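Side-chain contacts in formate dehydrogenase subunit beta (Desulfovibrio gigas, PDB 1H0H), which carries electrons through three [4Fe-4S] clusters as the transfer subunit of an enzyme that reversibly oxidises formate to carbon dioxide: residues 30-33 and 39-42; 54-59 and 63-68; 141-144 and 150-153. One frame throughout, in Å; residues are numbered along the deposited sequence.

Contact 1: 30-33 and 39-42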
loop_
_atom_site.group_PDB
_atom_site.type_symbol
_atom_site.label_atom_id
_atom_site.label_comp_id
_atom_site.label_asym_id
_atom_site.label_seq_id
_atom_site.Cartn_x
_atom_site.Cartn_y
_atom_site.Cartn_z
ATOM N N THR B 30 20.136 13.010 -15.607
ATOM C CA THR B 30 20.521 14.291 -16.198
ATOM C C THR B 30 19.605 15.393 -15.645
ATOM O O THR B 30 18.527 15.096 -15.115
ATOM C CB THR B 30 20.435 14.236 -17.691
ATOM O OG1 THR B 30 19.078 13.945 -18.081
ATOM C CG2 THR B 30 21.291 13.082 -18.237
ATOM N N PRO B 31 20.020 16.651 -15.760
ATOM C CA PRO B 31 19.274 17.765 -15.147
ATOM C C PRO B 31 17.889 17.960 -15.742
ATOM O O PRO B 31 17.737 18.015 -16.958
ATOM C CB PRO B 31 20.142 19.009 -15.432
ATOM C CG PRO B 31 21.516 18.447 -15.880
ATOM C CD PRO B 31 21.235 17.095 -16.473
ATOM N N THR B 32 16.888 18.060 -14.874
ATOM C CA THR B 32 15.527 18.318 -15.321
ATOM C C THR B 32 14.809 19.230 -14.350
ATOM O O THR B 32 15.236 19.411 -13.209
ATOM C CB THR B 32 14.702 17.009 -15.462
ATOM O OG1 THR B 32 14.648 16.336 -14.200
ATOM C CG2 THR B 32 15.365 16.022 -16.434
ATOM N N GLU B 33 13.724 19.813 -14.842
ATOM C CA GLU B 33 12.839 20.613 -14.027
ATOM C C GLU B 33 11.417 20.317 -14.517
ATOM O O GLU B 33 11.210 19.753 -15.599
ATOM C CB GLU B 33 13.219 22.095 -14.086
ATOM C CG GLU B 33 12.995 22.758 -15.418
ATOM C CD GLU B 33 13.489 24.209 -15.424
ATOM O OE1 GLU B 33 13.851 24.748 -14.339
ATOM O OE2 GLU B 33 13.536 24.805 -16.516
ATOM N N GLN B 39 6.338 13.934 -18.259
ATOM C CA GLN B 39 7.452 13.364 -19.016
ATOM C C GLN B 39 8.767 14.091 -18.647
ATOM O O GLN B 39 8.786 15.316 -18.463
ATOM C CB GLN B 39 7.183 13.492 -20.512
ATOM C CG GLN B 39 8.406 13.191 -21.365
ATOM C CD GLN B 39 8.155 13.525 -22.837
ATOM O OE1 GLN B 39 7.004 13.513 -23.294
ATOM N NE2 GLN B 39 9.214 13.860 -23.562
ATOM N N ASN B 40 9.833 13.329 -18.454
ATOM C CA ASN B 40 11.150 13.896 -18.128
ATOM C C ASN B 40 12.195 12.784 -18.151
ATOM O O ASN B 40 11.909 11.677 -17.679
ATOM C CB ASN B 40 11.111 14.612 -16.758
ATOM C CG ASN B 40 11.311 16.119 -16.886
ATOM O OD1 ASN B 40 12.087 16.582 -17.734
ATOM N ND2 ASN B 40 10.616 16.893 -16.044
ATOM N N PRO B 41 13.354 12.998 -18.773
ATOM C CA PRO B 41 13.722 14.241 -19.475
ATOM C C PRO B 41 12.842 14.534 -20.713
ATOM O O PRO B 41 12.071 13.698 -21.173
ATOM C CB PRO B 41 15.167 13.994 -19.917
ATOM C CG PRO B 41 15.627 12.735 -19.248
ATOM C CD PRO B 41 14.412 11.974 -18.847
ATOM N N PRO B 42 12.953 15.741 -21.221
ATOM C CA PRO B 42 12.130 16.208 -22.348
ATOM C C PRO B 42 12.432 15.483 -23.641
ATOM O O PRO B 42 11.586 15.417 -24.533
ATOM C CB PRO B 42 12.573 17.672 -22.532
ATOM C CG PRO B 42 13.279 18.022 -21.340
ATOM C CD PRO B 42 13.857 16.778 -20.710
HETATM O O HOH W 1 13.332 18.877 -17.766
#
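The carboxamide of Asn40 holds the backbone of Glu33 with its nitrogen and, through a water, with its oxygen. Asn40 ND2 donates to Glu33 O at 3.0 Å, an N-H...O angle of 161°. The acceptor lies close to the plane of the amide, whereas ND2 stands well above the carbonyl plane of Glu33. Asn40 OD1 accepts a bond of 2.6 Å from water 1, which in turn accepts from Glu33 N. Asparagine suits the place because one short, flat group can serve both a carbonyl and an N-H, and so fix its own rotation.

The remaining contacts are van der Waals. The side chains of Thr32 and Asn40 run past one another, pointing opposite ways, with Thr32 CB 3.5 Å from Asn40 OD1. The methyl CG2 of Thr32, turned anti to its carbonyl carbon, faces Pro41 CA at 3.9 Å. That leaves Thr32 OG1 to bond the backbone of the neighbouring protein chain. Thr30 OG1, hydrogen-bonded to Asn45 ND2, touches Pro41 CG, the two side chains at about a right angle.

The contact closes part of the irregular loop between helix 16-25 and strand 51-59, where an asparagine amide pairs with backbone in place of strand pairing, against the partner subunit.

Contact 2: 54-59 and 63-68; sequences MHEQEI and IDWLFF
His55 and Leu66 exchange backbone hydrogen bonds, as do Gln57 and Asp64, so all four N-H groups and carbonyls of these hydrogen-bonded antiparallel pairs are satisfied. The straightest is Gln57 N to Asp64 O, 2.9 Å at 175°; the return bond from Asp64 N to Gln57 O is bent to 133°. Asp64 OD1 also accepts from Trp65 N, on the anti side of the carboxylate.

Trp65 NE1 donates to water 2 at 3.0 Å, and the water makes a weak bond to Met54 O. The indole leans toward strand 54-59 because chi1 of -155° swings CG away from the backbone N: Glu56 CG lies over the face of its five-membered ring, 4.1 Å from the centroid, and Met54 CE reaches Trp65 CZ2 at 3.6 Å. Methionine suits this place because its bent, flexible chain touches both Trp65 and Phe67.

Several other polar ends find partners elsewhere: Glu56 in the neighbouring protein chain, His55 ND1 in Tyr208 O, Gln57 NE2 in Leu207 O. On the His55 face, Gln57 CG packs on Leu66 CD1 at 3.6 Å.

The chemistry implies a hairpin whose backbone bonds are supplemented by packing on both faces, with polar ends tying it to residues 207-208 and the partner subunit.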
loop_
_atom_site.group_PDB
_atom_site.type_symbol
_atom_site.label_atom_id
_atom_site.label_comp_id
_atom_site.label_asym_id
_atom_site.label_seq_id
_atom_site.Cartn_x
_atom_site.Cartn_y
_atom_site.Cartn_z
ATOM N N MET B 54 5.037 11.259 -23.145
ATOM C CA MET B 54 3.672 11.262 -22.633
ATOM C C MET B 54 2.952 12.485 -23.169
ATOM O O MET B 54 3.424 13.626 -22.978
ATOM C CB MET B 54 3.664 11.260 -21.090
ATOM C CG MET B 54 4.481 10.131 -20.421
ATOM S SD MET B 54 4.797 10.406 -18.613
ATOM C CE MET B 54 3.148 10.103 -17.901
ATOM N N HIS B 55 1.815 12.266 -23.833
ATOM C CA HIS B 55 1.069 13.382 -24.428
ATOM C C HIS B 55 -0.436 13.283 -24.239
ATOM O O HIS B 55 -1.085 12.306 -24.651
ATOM C CB HIS B 55 1.376 13.526 -25.925
ATOM C CG HIS B 55 2.763 14.005 -26.209
ATOM N ND1 HIS B 55 3.716 13.211 -26.809
ATOM C CD2 HIS B 55 3.374 15.185 -25.939
ATOM C CE1 HIS B 55 4.849 13.886 -26.922
ATOM N NE2 HIS B 55 4.667 15.088 -26.407
ATOM N N GLU B 56 -0.992 14.307 -23.629
ATOM C CA GLU B 56 -2.421 14.372 -23.467
ATOM C C GLU B 56 -3.024 14.639 -24.827
ATOM O O GLU B 56 -2.486 15.450 -25.591
ATOM C CB GLU B 56 -2.807 15.493 -22.511
ATOM C CG GLU B 56 -2.545 15.124 -21.071
ATOM C CD GLU B 56 -3.202 16.067 -20.116
ATOM O OE1 GLU B 56 -4.063 16.895 -20.517
ATOM O OE2 GLU B 56 -2.842 15.988 -18.947
ATOM N N GLN B 57 -4.123 13.958 -25.138
ATOM C CA GLN B 57 -4.800 14.161 -26.419
ATOM C C GLN B 57 -6.274 13.959 -26.250
ATOM O O GLN B 57 -6.710 12.962 -25.678
ATOM C CB GLN B 57 -4.302 13.178 -27.503
ATOM C CG GLN B 57 -2.812 13.207 -27.799
ATOM C CD GLN B 57 -2.376 14.474 -28.546
ATOM O OE1 GLN B 57 -3.187 15.352 -28.783
ATOM N NE2 GLN B 57 -1.092 14.544 -28.925
ATOM N N GLU B 58 -7.043 14.918 -26.737
ATOM C CA GLU B 58 -8.482 14.801 -26.715
ATOM C C GLU B 58 -8.852 14.063 -27.981
ATOM O O GLU B 58 -8.561 14.503 -29.083
ATOM C CB GLU B 58 -9.124 16.179 -26.678
ATOM C CG GLU B 58 -10.599 16.199 -26.340
ATOM C CD GLU B 58 -11.061 17.609 -26.022
ATOM O OE1 GLU B 58 -10.320 18.560 -26.368
ATOM O OE2 GLU B 58 -12.149 17.775 -25.419
ATOM N N ILE B 59 -9.462 12.908 -27.820
ATOM C CA ILE B 59 -9.846 12.110 -28.959
ATOM C C ILE B 59 -11.340 11.861 -28.928
ATOM O O ILE B 59 -11.864 11.311 -27.954
ATOM C CB ILE B 59 -9.091 10.788 -28.925
ATOM C CG1 ILE B 59 -7.602 11.043 -29.148
ATOM C CG2 ILE B 59 -9.642 9.828 -29.979
ATOM C CD1 ILE B 59 -6.767 9.831 -29.033
ATOM N N ILE B 63 -10.829 13.007 -23.246
ATOM C CA ILE B 63 -9.404 13.028 -22.961
ATOM C C ILE B 63 -8.794 11.638 -22.947
ATOM O O ILE B 63 -9.404 10.646 -22.519
ATOM C CB ILE B 63 -9.096 13.785 -21.634
ATOM C CG1 ILE B 63 -7.606 14.042 -21.485
ATOM C CG2 ILE B 63 -9.596 13.002 -20.437
ATOM C CD1 ILE B 63 -6.968 14.758 -22.699
ATOM N N ASP B 64 -7.566 11.582 -23.429
ATOM C CA ASP B 64 -6.780 10.379 -23.416
ATOM C C ASP B 64 -5.353 10.821 -23.109
ATOM O O ASP B 64 -5.039 12.004 -23.155
ATOM C CB ASP B 64 -6.848 9.693 -24.770
ATOM C CG ASP B 64 -6.570 8.204 -24.693
ATOM O OD1 ASP B 64 -5.929 7.703 -23.717
ATOM O OD2 ASP B 64 -6.960 7.447 -25.590
ATOM N N TRP B 65 -4.499 9.875 -22.760
ATOM C CA TRP B 65 -3.119 10.172 -22.450
ATOM C C TRP B 65 -2.292 9.107 -23.146
ATOM O O TRP B 65 -2.350 7.922 -22.789
ATOM C CB TRP B 65 -2.928 10.112 -20.941
ATOM C CG TRP B 65 -1.809 10.897 -20.389
ATOM C CD1 TRP B 65 -0.874 11.617 -21.070
ATOM C CD2 TRP B 65 -1.477 11.015 -18.997
ATOM N NE1 TRP B 65 0.001 12.195 -20.182
ATOM C CE2 TRP B 65 -0.355 11.847 -18.902
ATOM C CE3 TRP B 65 -2.048 10.500 -17.806
ATOM C CZ2 TRP B 65 0.229 12.183 -17.667
ATOM C CZ3 TRP B 65 -1.484 10.842 -16.588
ATOM C CH2 TRP B 65 -0.349 11.666 -16.526
ATOM N N LEU B 66 -1.539 9.544 -24.145
ATOM C CA LEU B 66 -0.810 8.650 -25.034
ATOM C C LEU B 66 0.643 8.547 -24.674
ATOM O O LEU B 66 1.326 9.553 -24.520
ATOM C CB LEU B 66 -0.926 9.114 -26.491
ATOM C CG LEU B 66 -2.364 9.311 -26.972
ATOM C CD1 LEU B 66 -2.414 9.712 -28.454
ATOM C CD2 LEU B 66 -3.203 8.051 -26.715
ATOM N N PHE B 67 1.109 7.314 -24.588
ATOM C CA PHE B 67 2.459 7.022 -24.160
ATOM C C PHE B 67 3.271 6.360 -25.283
ATOM O O PHE B 67 2.755 5.523 -26.011
ATOM C CB PHE B 67 2.415 6.101 -22.943
ATOM C CG PHE B 67 1.528 6.600 -21.822
ATOM C CD1 PHE B 67 1.574 7.918 -21.416
ATOM C CD2 PHE B 67 0.654 5.743 -21.168
ATOM C CE1 PHE B 67 0.752 8.379 -20.393
ATOM C CE2 PHE B 67 -0.169 6.201 -20.145
ATOM C CZ PHE B 67 -0.104 7.516 -19.737
ATOM N N PHE B 68 4.549 6.706 -25.353
ATOM C CA PHE B 68 5.471 6.214 -26.375
ATOM C C PHE B 68 6.858 6.030 -25.756
ATOM O O PHE B 68 7.581 7.002 -25.530
ATOM C CB PHE B 68 5.536 7.266 -27.496
ATOM C CG PHE B 68 6.039 6.749 -28.800
ATOM C CD1 PHE B 68 5.173 6.126 -29.699
ATOM C CD2 PHE B 68 7.351 6.931 -29.168
ATOM C CE1 PHE B 68 5.646 5.650 -30.952
ATOM C CE2 PHE B 68 7.820 6.453 -30.392
ATOM C CZ PHE B 68 6.968 5.820 -31.281
HETATM O O HOH W 2 1.755 14.587 -20.791
#

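Contact 3: 141-144 and 150-153. With SF4 (iron/sulfur cluster), chain M.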
loop_
_atom_site.group_PDB
_atom_site.type_symbol
_atom_site.label_atom_id
_atom_site.label_comp_id
_atom_site.label_asym_id
_atom_site.label_seq_id
_atom_site.Cartn_x
_atom_site.Cartn_y
_atom_site.Cartn_z
ATOM N N ILE B 141 23.021 -5.204 -26.264
ATOM C CA ILE B 141 23.769 -6.205 -26.988
ATOM C C ILE B 141 24.412 -7.269 -26.080
ATOM O O ILE B 141 24.388 -8.458 -26.406
ATOM C CB ILE B 141 24.799 -5.538 -27.960
ATOM C CG1 ILE B 141 25.449 -6.587 -28.874
ATOM C CG2 ILE B 141 25.857 -4.821 -27.198
ATOM C CD1 ILE B 141 24.472 -7.357 -29.702
ATOM N N ASP B 142 24.989 -6.852 -24.954
ATOM C CA ASP B 142 25.577 -7.798 -24.027
ATOM C C ASP B 142 24.590 -8.794 -23.422
ATOM O O ASP B 142 24.911 -9.985 -23.294
ATOM C CB ASP B 142 26.342 -7.098 -22.901
ATOM C CG ASP B 142 25.505 -6.090 -22.158
ATOM O OD1 ASP B 142 24.525 -5.523 -22.733
ATOM O OD2 ASP B 142 25.784 -5.764 -20.986
ATOM N N ARG B 143 23.410 -8.321 -23.041
ATOM C CA ARG B 143 22.392 -9.219 -22.505
ATOM C C ARG B 143 21.889 -10.210 -23.562
ATOM O O ARG B 143 21.752 -11.399 -23.282
ATOM C CB ARG B 143 21.188 -8.414 -21.993
ATOM C CG ARG B 143 21.488 -7.550 -20.778
ATOM C CD ARG B 143 20.306 -6.701 -20.304
ATOM N NE ARG B 143 19.272 -7.519 -19.697
ATOM C CZ ARG B 143 19.257 -7.886 -18.410
ATOM N NH1 ARG B 143 20.219 -7.511 -17.574
ATOM N NH2 ARG B 143 18.256 -8.626 -17.942
ATOM N N ILE B 144 21.638 -9.720 -24.778
ATOM C CA ILE B 144 21.002 -10.551 -25.789
ATOM C C ILE B 144 21.914 -11.599 -26.423
ATOM O O ILE B 144 21.453 -12.528 -27.084
ATOM C CB ILE B 144 20.248 -9.710 -26.857
ATOM C CG1 ILE B 144 21.183 -8.854 -27.717
ATOM C CG2 ILE B 144 19.199 -8.862 -26.230
ATOM C CD1 ILE B 144 20.386 -8.141 -28.841
ATOM N N PRO B 150 16.481 -7.785 -23.436
ATOM C CA PRO B 150 16.801 -6.399 -23.087
ATOM C C PRO B 150 16.235 -5.967 -21.742
ATOM O O PRO B 150 15.185 -6.464 -21.337
ATOM C CB PRO B 150 16.178 -5.597 -24.225
ATOM C CG PRO B 150 16.304 -6.553 -25.403
ATOM C CD PRO B 150 15.945 -7.906 -24.807
ATOM N N ALA B 151 16.946 -5.070 -21.068
ATOM C CA ALA B 151 16.532 -4.580 -19.755
ATOM C C ALA B 151 15.145 -3.950 -19.752
ATOM O O ALA B 151 14.377 -4.136 -18.802
ATOM C CB ALA B 151 17.513 -3.635 -19.231
ATOM N N CYS B 152 14.830 -3.185 -20.794
ATOM C CA CYS B 152 13.527 -2.564 -20.850
ATOM C C CYS B 152 12.419 -3.592 -21.014
ATOM O O CYS B 152 11.356 -3.459 -20.422
ATOM C CB CYS B 152 13.450 -1.495 -21.953
ATOM S SG CYS B 152 13.908 -2.155 -23.566
ATOM N N VAL B 153 12.656 -4.598 -21.829
ATOM C CA VAL B 153 11.680 -5.648 -22.078
ATOM C C VAL B 153 11.438 -6.465 -20.835
ATOM O O VAL B 153 10.301 -6.710 -20.452
ATOM C CB VAL B 153 12.171 -6.561 -23.220
ATOM C CG1 VAL B 153 11.292 -7.802 -23.330
ATOM C CG2 VAL B 153 12.226 -5.768 -24.536
HETATM FE FE1 SF4 M . 18.519 -2.032 -23.918
HETATM FE FE2 SF4 M . 15.925 -1.129 -24.035
HETATM FE FE3 SF4 M . 17.811 -0.224 -25.852
HETATM FE FE4 SF4 M . 17.908 0.560 -23.213
HETATM S S1 SF4 M . 16.217 0.949 -24.753
HETATM S S2 SF4 M . 19.625 -0.159 -24.555
HETATM S S3 SF4 M . 17.187 -1.213 -22.108
HETATM S S4 SF4 M . 17.179 -2.394 -25.702
#
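Arg143 runs from its short helix toward the start of helix 151-155, where its outer chain meets the backbone joining Pro150 to Ala151. CB sets out toward that segment with CG anti to the carbonyl carbon (chi1 -67°), and CG continues the extended course to CD. There the chain bends (chi3 71°): CD comes to 3.8 Å from Ala151 N and 4.3 Å from Ala151 CB. NE follows at 3.6 Å from Ala151 N, with Pro150 C a little farther off, and gives its N-H to Arg149 O. Beyond CZ, NH2 forms a salt bridge with an acidic side chain of the neighbouring protein chain, while the guanidinium makes a cation-pi contact with Trp24. A long, multiply donating side chain is what this position needs, since it lies beside a loop, an aromatic ring and a carboxylate at once.

The segment it touches belongs to a ferredoxin-type cluster motif. Cys152 SG binds an iron of the [4Fe-4S] cluster at 2.3 Å, and Cys21, Cys137 and Cys140 are the cluster's other ligands. Pro150, at the N-cap position of the cysteine's helix, places CB 3.7 Å from the sulfide S4; the small Ala151 brings CB to 3.8 Å from S3.

Ile144 supplies the apolar part. Its methyl CG2 rests against Pro150 CD at 3.7 Å, the two side chains set at a slant, and the beta-branched side chain also touches Phe163 and Met139.

How the contacts relate
The three contacts follow one another along the chain, and contacts 1 and 2 are joined directly: Gln39 OE1 lies 3.0 Å from Met54 N, a probable hydrogen bond, although the centres are 19 Å apart. Contact 3 stands apart, its nearest atoms about 14 Å from contact 1 and about 11 Å from contact 2. Their relations to the clusters differ as well. Contact 3 supplies Cys152 to cluster #2, whereas in contact 2 the Phe67 side chain is about 6 Å from a cluster and about 4 Å from the side chain of Cys11, a ligand of cluster #1. Contact 1 is more remote, the Pro41 side chain being about 12 Å from a cluster. All three reach the neighbouring protein chain.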